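PDB 3IJ3: cytosol aminopeptidase from Coxiella burnetii, which probably acts as a manganese-dependent metalloaminopeptidase of the M17 family, removing amino acids from the N-termini of peptides. Local coordinates for residues 219-233 / 299-313. Residues are numbered along the deposited sequence; the frame is centred on the assembly and turned at random.
Sequences IYAVGRAGSRPPLLI and LIPAVENAIGSRSYR
L231 and I233 pair with A302 and I300 as antiparallel hydrogen-bonded pairs, and the segment axes of strands 231-233 and 299-305 approach to 4.6 Å. Four backbone bonds join them, the straightest from I233 N to I300 O at 179°. On one face of the sheet L231 CD1 meets A302 CB, while I233 CD1 runs alongside I300 and meets its CG2. On the face carrying P301, I219 CD1 reaches P301 CB; farther along, I219 CG2 packs on V303 CG1 at 3.6 Å, roughly perpendicular to it.

Beyond the strands, two arginines exchange bonds with each other's backbone. R224 NE donates to R310 O at 2.7 Å, and R310 NE donates to R224 O at 2.9 Å. A bend at chi3 (-55°) turns the R310 guanidinium back so that R224 O lies in its plane. A weak bond from R310 NH2 extends this grip to G226 O. V222 CA sits over the centre of the Y312 ring, a CH-pi contact at 4.3 Å from the centroid. Water 2 links V222 O, E304 O and A306 N where the two segments diverge. R228 NH2 and E304 OE1 form a salt bridge at 3.3 Å, its hydrogen bond weak; R228 NH1 also bonds A181 O. E304 OE2 also pairs with R313 of a neighbouring subunit.

N305 ND2 bonds D255, a ligand of the lithium ion, so the end of strand 299-305 borders the metal site. Strand 231-237 lies between strands 203-208 and 295-305. Helix 186-200 packs against I233, and helix 335-347 against V222 and P301.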
ATOM      1  N   ILE A 219     -28.010 -15.987   6.655  1.00 16.55           N
ATOM      2  CA  ILE A 219     -28.027 -14.900   7.662  1.00 14.98           C
ATOM      3  C   ILE A 219     -27.162 -15.340   8.847  1.00 15.87           C
ATOM      4  O   ILE A 219     -26.313 -14.586   9.363  1.00 16.02           O
ATOM      5  CB  ILE A 219     -29.458 -14.577   8.140  1.00 16.11           C
ATOM      6  CG1 ILE A 219     -30.355 -14.202   6.953  1.00 15.61           C
ATOM      7  CG2 ILE A 219     -29.444 -13.435   9.184  1.00 16.23           C
ATOM      8  CD1 ILE A 219     -31.840 -13.913   7.356  1.00 15.40           C
ATOM      9  N   TYR A 220     -27.331 -16.593   9.263  1.00 16.44           N
ATOM     10  CA  TYR A 220     -26.576 -17.121  10.374  1.00 16.58           C
ATOM     11  C   TYR A 220     -25.064 -17.146  10.106  1.00 17.63           C
ATOM     12  O   TYR A 220     -24.280 -16.737  10.960  1.00 16.76           O
ATOM     13  CB  TYR A 220     -27.059 -18.513  10.752  1.00 17.17           C
ATOM     14  CG  TYR A 220     -26.232 -19.117  11.842  1.00 18.12           C
ATOM     15  CD1 TYR A 220     -26.402 -18.709  13.150  1.00 22.89           C
ATOM     16  CD2 TYR A 220     -25.249 -20.072  11.566  1.00 18.54           C
ATOM     17  CE1 TYR A 220     -25.609 -19.241  14.185  1.00 22.56           C
ATOM     18  CE2 TYR A 220     -24.464 -20.600  12.583  1.00 22.46           C
ATOM     19  CZ  TYR A 220     -24.657 -20.183  13.883  1.00 23.10           C
ATOM     20  OH  TYR A 220     -23.868 -20.686  14.887  1.00 28.97           O
ATOM     21  N   ALA A 221     -24.658 -17.612   8.933  1.00 17.48           N
ATOM     22  CA  ALA A 221     -23.213 -17.721   8.616  1.00 17.41           C
ATOM     23  C   ALA A 221     -22.508 -16.367   8.717  1.00 16.76           C
ATOM     24  O   ALA A 221     -21.430 -16.256   9.315  1.00 18.02           O
ATOM     25  CB  ALA A 221     -23.004 -18.357   7.217  1.00 18.55           C
ATOM     26  N   VAL A 222     -23.136 -15.332   8.180  1.00 16.71           N
ATOM     27  CA  VAL A 222     -22.544 -13.989   8.216  1.00 15.90           C
ATOM     28  C   VAL A 222     -22.441 -13.451   9.628  1.00 15.93           C
ATOM     29  O   VAL A 222     -21.408 -12.946  10.015  1.00 16.70           O
ATOM     30  CB  VAL A 222     -23.312 -13.001   7.308  1.00 14.81           C
ATOM     31  CG1 VAL A 222     -22.883 -11.562   7.519  1.00 15.45           C
ATOM     32  CG2 VAL A 222     -23.143 -13.385   5.846  1.00 17.48           C
ATOM     33  N   GLY A 223     -23.502 -13.586  10.409  1.00 15.97           N
ATOM     34  CA  GLY A 223     -23.509 -13.021  11.738  1.00 16.80           C
ATOM     35  C   GLY A 223     -23.032 -13.843  12.898  1.00 16.00           C
ATOM     36  O   GLY A 223     -22.945 -13.312  14.003  1.00 17.61           O
ATOM     37  N   ARG A 224     -22.600 -15.079  12.665  1.00 15.50           N
ATOM     38  CA  ARG A 224     -22.298 -15.961  13.785  1.00 16.28           C
ATOM     39  C   ARG A 224     -21.084 -15.591  14.623  1.00 16.23           C
ATOM     40  O   ARG A 224     -21.006 -16.020  15.764  1.00 16.79           O
ATOM     41  CB  ARG A 224     -22.179 -17.396  13.322  1.00 18.26           C
ATOM     42  CG  ARG A 224     -20.953 -17.624  12.576  1.00 16.89           C
ATOM     43  CD  ARG A 224     -20.891 -19.044  11.980  1.00 22.90           C
ATOM     44  NE  ARG A 224     -19.514 -19.269  11.604  1.00 21.88           N
ATOM     45  CZ  ARG A 224     -19.089 -19.992  10.575  1.00 32.36           C
ATOM     46  NH1 ARG A 224     -19.944 -20.576   9.724  1.00 31.43           N
ATOM     47  NH2 ARG A 224     -17.781 -20.067  10.353  1.00 31.53           N
ATOM     48  N   ALA A 225     -20.157 -14.795  14.071  1.00 15.78           N
ATOM     49  CA  ALA A 225     -18.954 -14.399  14.781  1.00 16.26           C
ATOM     50  C   ALA A 225     -19.165 -13.261  15.749  1.00 17.42           C
ATOM     51  O   ALA A 225     -18.336 -13.048  16.611  1.00 18.56           O
ATOM     52  CB  ALA A 225     -17.833 -14.013  13.776  1.00 17.42           C
ATOM     53  N   GLY A 226     -20.266 -12.535  15.634  1.00 18.37           N
ATOM     54  CA  GLY A 226     -20.477 -11.383  16.533  1.00 18.38           C
ATOM     55  C   GLY A 226     -20.871 -11.777  17.952  1.00 18.54           C
ATOM     56  O   GLY A 226     -21.427 -12.853  18.178  1.00 17.98           O
ATOM     57  N   SER A 227     -20.550 -10.927  18.921  1.00 18.21           N
ATOM     58  CA  SER A 227     -20.920 -11.212  20.306  1.00 18.48           C
ATOM     59  C   SER A 227     -22.429 -11.032  20.473  1.00 18.16           C
ATOM     60  O   SER A 227     -22.998 -11.480  21.480  1.00 18.12           O
ATOM     61  CB  SER A 227     -20.169 -10.314  21.303  1.00 20.11           C
ATOM     62  OG  SER A 227     -20.385  -8.964  20.996  1.00 21.62           O
ATOM     63  N   ARG A 228     -23.056 -10.352  19.522  1.00 17.65           N
ATOM     64  CA  ARG A 228     -24.502 -10.140  19.531  1.00 18.92           C
ATOM     65  C   ARG A 228     -25.061 -10.982  18.391  1.00 18.67           C
ATOM     66  O   ARG A 228     -24.790 -10.698  17.223  1.00 18.41           O
ATOM     67  CB  ARG A 228     -24.814  -8.670  19.388  1.00 20.67           C
ATOM     68  CG  ARG A 228     -24.192  -7.921  20.555  1.00 25.24           C
ATOM     69  CD  ARG A 228     -24.370  -6.483  20.444  1.00 28.12           C
ATOM     70  NE  ARG A 228     -23.830  -5.958  19.191  1.00 30.32           N
ATOM     71  CZ  ARG A 228     -23.908  -4.675  18.853  1.00 28.06           C
ATOM     72  NH1 ARG A 228     -24.488  -3.837  19.677  1.00 28.24           N
ATOM     73  NH2 ARG A 228     -23.427  -4.243  17.692  1.00 30.79           N
ATOM     74  N   PRO A 229     -25.833 -12.005  18.740  1.00 17.51           N
ATOM     75  CA  PRO A 229     -26.250 -12.967  17.719  1.00 18.74           C
ATOM     76  C   PRO A 229     -27.173 -12.442  16.632  1.00 17.07           C
ATOM     77  O   PRO A 229     -27.914 -11.478  16.867  1.00 17.95           O
ATOM     78  CB  PRO A 229     -26.917 -14.092  18.515  1.00 19.56           C
ATOM     79  CG  PRO A 229     -27.054 -13.641  19.885  1.00 23.64           C
ATOM     80  CD  PRO A 229     -26.245 -12.407  20.096  1.00 19.05           C
ATOM     81  N   PRO A 230     -27.139 -13.098  15.463  1.00 16.92           N
ATOM     82  CA  PRO A 230     -27.951 -12.674  14.328  1.00 15.95           C
ATOM     83  C   PRO A 230     -29.415 -13.052  14.466  1.00 16.56           C
ATOM     84  O   PRO A 230     -29.763 -13.999  15.186  1.00 15.67           O
ATOM     85  CB  PRO A 230     -27.314 -13.425  13.169  1.00 17.89           C
ATOM     86  CG  PRO A 230     -26.850 -14.703  13.771  1.00 16.69           C
ATOM     87  CD  PRO A 230     -26.327 -14.282  15.132  1.00 15.54           C
ATOM     88  N   LEU A 231     -30.255 -12.333  13.735  1.00 16.74           N
ATOM     89  CA  LEU A 231     -31.693 -12.608  13.734  1.00 16.31           C
ATOM     90  C   LEU A 231     -32.345 -12.083  12.470  1.00 15.83           C
ATOM     91  O   LEU A 231     -31.718 -11.364  11.691  1.00 16.42           O
ATOM     92  CB  LEU A 231     -32.323 -12.036  14.990  1.00 17.48           C
ATOM     93  CG  LEU A 231     -32.145 -10.557  15.282  1.00 16.68           C
ATOM     94  CD1 LEU A 231     -33.230  -9.814  14.525  1.00 19.74           C
ATOM     95  CD2 LEU A 231     -32.244 -10.181  16.746  1.00 18.18           C
ATOM     96  N   LEU A 232     -33.583 -12.509  12.252  1.00 15.24           N
ATOM     97  CA  LEU A 232     -34.391 -12.025  11.151  1.00 14.14           C
ATOM     98  C   LEU A 232     -35.658 -11.439  11.747  1.00 14.19           C
ATOM     99  O   LEU A 232     -36.334 -12.081  12.553  1.00 16.01           O
ATOM    100  CB  LEU A 232     -34.743 -13.138  10.167  1.00 15.92           C
ATOM    101  CG  LEU A 232     -35.707 -12.775   9.037  1.00 16.26           C
ATOM    102  CD1 LEU A 232     -35.104 -11.732   8.077  1.00 15.86           C
ATOM    103  CD2 LEU A 232     -36.111 -14.022   8.293  1.00 19.39           C
ATOM    104  N   ILE A 233     -35.930 -10.194  11.399  1.00 13.55           N
ATOM    105  CA  ILE A 233     -37.148  -9.486  11.828  1.00 14.39           C
ATOM    106  C   ILE A 233     -38.172  -9.599  10.686  1.00 15.09           C
ATOM    107  O   ILE A 233     -37.846  -9.260   9.554  1.00 16.34           O
ATOM    108  CB  ILE A 233     -36.836  -7.998  12.073  1.00 14.10           C
ATOM    109  CG1 ILE A 233     -35.746  -7.854  13.123  1.00 14.66           C
ATOM    110  CG2 ILE A 233     -38.114  -7.213  12.501  1.00 14.88           C
ATOM    111  CD1 ILE A 233     -35.001  -6.515  13.043  1.00 16.42           C
ATOM    112  N   LEU A 299     -39.074  -7.399   6.019  1.00 15.60           N
ATOM    113  CA  LEU A 299     -38.080  -8.389   6.374  1.00 15.02           C
ATOM    114  C   LEU A 299     -36.731  -7.726   6.513  1.00 14.95           C
ATOM    115  O   LEU A 299     -36.238  -7.085   5.569  1.00 15.51           O
ATOM    116  CB  LEU A 299     -38.018  -9.483   5.286  1.00 15.31           C
ATOM    117  CG  LEU A 299     -39.201 -10.436   5.246  1.00 17.86           C
ATOM    118  CD1 LEU A 299     -39.292 -11.142   3.878  1.00 15.14           C
ATOM    119  CD2 LEU A 299     -39.057 -11.465   6.393  1.00 15.50           C
ATOM    120  N   ILE A 300     -36.134  -7.856   7.705  1.00 14.94           N
ATOM    121  CA  ILE A 300     -34.811  -7.295   7.980  1.00 14.99           C
ATOM    122  C   ILE A 300     -33.862  -8.335   8.604  1.00 14.91           C
ATOM    123  O   ILE A 300     -34.072  -8.767   9.753  1.00 15.41           O
ATOM    124  CB  ILE A 300     -34.892  -6.085   8.951  1.00 14.87           C
ATOM    125  CG1 ILE A 300     -35.642  -4.921   8.310  1.00 16.83           C
ATOM    126  CG2 ILE A 300     -33.494  -5.660   9.421  1.00 17.09           C
ATOM    127  CD1 ILE A 300     -36.032  -3.793   9.325  1.00 15.58           C
ATOM    128  N   PRO A 301     -32.860  -8.784   7.823  1.00 15.75           N
ATOM    129  CA  PRO A 301     -31.806  -9.609   8.399  1.00 15.33           C
ATOM    130  C   PRO A 301     -30.950  -8.658   9.245  1.00 14.99           C
ATOM    131  O   PRO A 301     -30.457  -7.630   8.726  1.00 15.94           O
ATOM    132  CB  PRO A 301     -31.045 -10.151   7.198  1.00 16.40           C
ATOM    133  CG  PRO A 301     -31.594  -9.497   6.004  1.00 21.51           C
ATOM    134  CD  PRO A 301     -32.766  -8.691   6.348  1.00 16.36           C
ATOM    135  N   ALA A 302     -30.771  -8.983  10.516  1.00 13.95           N
ATOM    136  CA  ALA A 302     -30.037  -8.111  11.449  1.00 14.86           C
ATOM    137  C   ALA A 302     -28.845  -8.882  12.012  1.00 16.69           C
ATOM    138  O   ALA A 302     -29.010  -9.889  12.720  1.00 16.41           O
ATOM    139  CB  ALA A 302     -30.976  -7.596  12.543  1.00 15.89           C
ATOM    140  N   VAL A 303     -27.653  -8.435  11.643  1.00 16.18           N
ATOM    141  CA  VAL A 303     -26.426  -9.106  12.045  1.00 16.54           C
ATOM    142  C   VAL A 303     -25.262  -8.135  12.213  1.00 17.84           C
ATOM    143  O   VAL A 303     -25.371  -6.945  11.869  1.00 18.04           O
ATOM    144  CB  VAL A 303     -25.968 -10.051  10.890  1.00 16.10           C
ATOM    145  CG1 VAL A 303     -27.082 -10.989  10.376  1.00 16.28           C
ATOM    146  CG2 VAL A 303     -25.408  -9.249   9.674  1.00 16.03           C
ATOM    147  N   GLU A 304     -24.175  -8.621  12.820  0.60 17.37           N
ATOM    148  CA  GLU A 304     -22.912  -7.886  12.828  0.60 18.23           C
ATOM    149  C   GLU A 304     -21.968  -8.752  12.006  0.60 17.75           C
ATOM    150  O   GLU A 304     -21.995  -9.979  12.137  0.60 17.31           O
ATOM    151  CB  GLU A 304     -22.305  -7.668  14.240  0.60 18.32           C
ATOM    152  CG  GLU A 304     -20.939  -6.851  14.211  0.60 22.94           C
ATOM    153  CD  GLU A 304     -20.440  -6.352  15.601  0.60 24.29           C
ATOM    154  OE1 GLU A 304     -21.214  -6.479  16.580  0.60 25.44           O
ATOM    155  OE2 GLU A 304     -19.273  -5.826  15.712  0.60 19.38           O
ATOM    156  N   ASN A 305     -21.169  -8.135  11.135  1.00 16.63           N
ATOM    157  CA  ASN A 305     -20.158  -8.862  10.365  1.00 16.29           C
ATOM    158  C   ASN A 305     -18.870  -8.657  11.138  1.00 15.94           C
ATOM    159  O   ASN A 305     -18.173  -7.671  10.949  1.00 16.42           O
ATOM    160  CB  ASN A 305     -20.059  -8.339   8.931  1.00 17.54           C
ATOM    161  CG  ASN A 305     -19.195  -9.218   8.030  1.00 17.49           C
ATOM    162  OD1 ASN A 305     -19.002 -10.419   8.305  1.00 17.41           O
ATOM    163  ND2 ASN A 305     -18.685  -8.628   6.933  1.00 15.39           N
ATOM    164  N   ALA A 306     -18.559  -9.607  12.003  1.00 16.02           N
ATOM    165  CA  ALA A 306     -17.444  -9.472  12.914  1.00 15.25           C
ATOM    166  C   ALA A 306     -16.241 -10.330  12.609  1.00 16.30           C
ATOM    167  O   ALA A 306     -16.315 -11.280  11.855  1.00 17.18           O
ATOM    168  CB  ALA A 306     -17.924  -9.834  14.339  1.00 15.66           C
ATOM    169  N   ILE A 307     -15.146  -9.971  13.270  0.50 15.79           N
ATOM    170  CA  ILE A 307     -13.895 -10.712  13.200  0.50 15.75           C
ATOM    171  C   ILE A 307     -13.712 -11.387  14.524  0.50 16.11           C
ATOM    172  O   ILE A 307     -13.761 -10.756  15.593  0.50 15.58           O
ATOM    173  CB  ILE A 307     -12.696  -9.820  12.925  0.50 16.13           C
ATOM    174  CG1 ILE A 307     -12.784  -9.291  11.503  0.50 14.31           C
ATOM    175  CG2 ILE A 307     -11.396 -10.618  13.101  0.50 13.94           C
ATOM    176  CD1 ILE A 307     -11.760  -8.245  11.180  0.50 18.13           C
ATOM    177  N   GLY A 308     -13.549 -12.700  14.478  1.00 15.51           N
ATOM    178  CA  GLY A 308     -13.337 -13.433  15.700  1.00 15.83           C
ATOM    179  C   GLY A 308     -13.182 -14.919  15.409  1.00 14.98           C
ATOM    180  O   GLY A 308     -13.188 -15.318  14.258  1.00 15.14           O
ATOM    181  N   SER A 309     -13.101 -15.712  16.465  1.00 15.68           N
ATOM    182  CA  SER A 309     -12.866 -17.157  16.330  1.00 17.16           C
ATOM    183  C   SER A 309     -13.865 -17.873  15.428  1.00 16.94           C
ATOM    184  O   SER A 309     -13.500 -18.836  14.785  1.00 18.21           O
ATOM    185  CB  SER A 309     -12.864 -17.844  17.687  1.00 16.68           C
ATOM    186  OG  SER A 309     -14.130 -17.809  18.329  1.00 17.97           O
ATOM    187  N   ARG A 310     -15.106 -17.404  15.391  1.00 15.41           N
ATOM    188  CA  ARG A 310     -16.170 -18.062  14.596  1.00 15.29           C
ATOM    189  C   ARG A 310     -16.428 -17.469  13.202  1.00 16.10           C
ATOM    190  O   ARG A 310     -17.344 -17.926  12.486  1.00 17.86           O
ATOM    191  CB  ARG A 310     -17.485 -18.038  15.380  1.00 15.42           C
ATOM    192  CG  ARG A 310     -17.425 -18.775  16.700  1.00 18.44           C
ATOM    193  CD  ARG A 310     -18.762 -18.715  17.456  1.00 25.38           C
ATOM    194  NE  ARG A 310     -19.262 -17.342  17.678  1.00 29.11           N
ATOM    195  CZ  ARG A 310     -19.012 -16.577  18.749  1.00 33.05           C
ATOM    196  NH1 ARG A 310     -18.253 -17.007  19.755  1.00 31.36           N
ATOM    197  NH2 ARG A 310     -19.538 -15.362  18.816  1.00 33.37           N
ATOM    198  N   SER A 311     -15.601 -16.505  12.773  1.00 15.02           N
ATOM    199  CA  SER A 311     -15.807 -15.874  11.474  1.00 15.86           C
ATOM    200  C   SER A 311     -15.886 -16.830  10.267  1.00 15.74           C
ATOM    201  O   SER A 311     -15.026 -17.733  10.112  1.00 15.94           O
ATOM    202  CB  SER A 311     -14.669 -14.879  11.191  1.00 16.30           C
ATOM    203  OG  SER A 311     -14.763 -13.729  12.032  1.00 15.98           O
ATOM    204  N   TYR A 312     -16.894 -16.610   9.424  1.00 15.56           N
ATOM    205  CA  TYR A 312     -17.011 -17.339   8.156  1.00 15.99           C
ATOM    206  C   TYR A 312     -15.795 -16.894   7.298  1.00 15.85           C
ATOM    207  O   TYR A 312     -15.267 -15.777   7.441  1.00 15.80           O
ATOM    208  CB  TYR A 312     -18.395 -17.169   7.525  1.00 16.99           C
ATOM    209  CG  TYR A 312     -18.691 -15.926   6.721  1.00 17.09           C
ATOM    210  CD1 TYR A 312     -19.377 -16.022   5.528  1.00 17.84           C
ATOM    211  CD2 TYR A 312     -18.326 -14.639   7.146  1.00 18.55           C
ATOM    212  CE1 TYR A 312     -19.689 -14.912   4.768  1.00 17.47           C
ATOM    213  CE2 TYR A 312     -18.628 -13.509   6.378  1.00 16.71           C
ATOM    214  CZ  TYR A 312     -19.321 -13.649   5.188  1.00 15.82           C
ATOM    215  OH  TYR A 312     -19.642 -12.575   4.385  1.00 17.31           O
ATOM    216  N   ARG A 313     -15.336 -17.784   6.433  1.00 15.15           N
ATOM    217  CA  ARG A 313     -14.075 -17.595   5.768  1.00 14.98           C
ATOM    218  C   ARG A 313     -14.105 -17.579   4.256  1.00 16.88           C
ATOM    219  O   ARG A 313     -15.004 -18.146   3.637  1.00 16.97           O
ATOM    220  CB  ARG A 313     -13.186 -18.807   6.110  1.00 15.20           C
ATOM    221  CG  ARG A 313     -13.170 -19.227   7.573  1.00 15.06           C
ATOM    222  CD  ARG A 313     -12.674 -20.681   7.717  1.00 17.36           C
ATOM    223  NE  ARG A 313     -12.788 -21.199   9.080  1.00 17.44           N
ATOM    224  CZ  ARG A 313     -13.911 -21.708   9.605  1.00 17.24           C
ATOM    225  NH1 ARG A 313     -15.041 -21.804   8.886  1.00 17.92           N
ATOM    226  NH2 ARG A 313     -13.912 -22.130  10.855  1.00 18.48           N
TER
HETATM  227  O   HOH W   1     -19.148 -14.946  10.505  1.00 17.67           O
HETATM  228  O   HOH W   2     -20.166 -12.050  12.352  1.00 15.71           O
HETATM  229  O   HOH W   3     -24.625 -11.077  14.441  1.00 16.15           O
HETATM  230  O   HOH W   4     -16.249 -15.091  16.931  1.00 16.97           O
HETATM  231  O   HOH W   5     -19.849  -7.470  19.070  1.00 42.43           O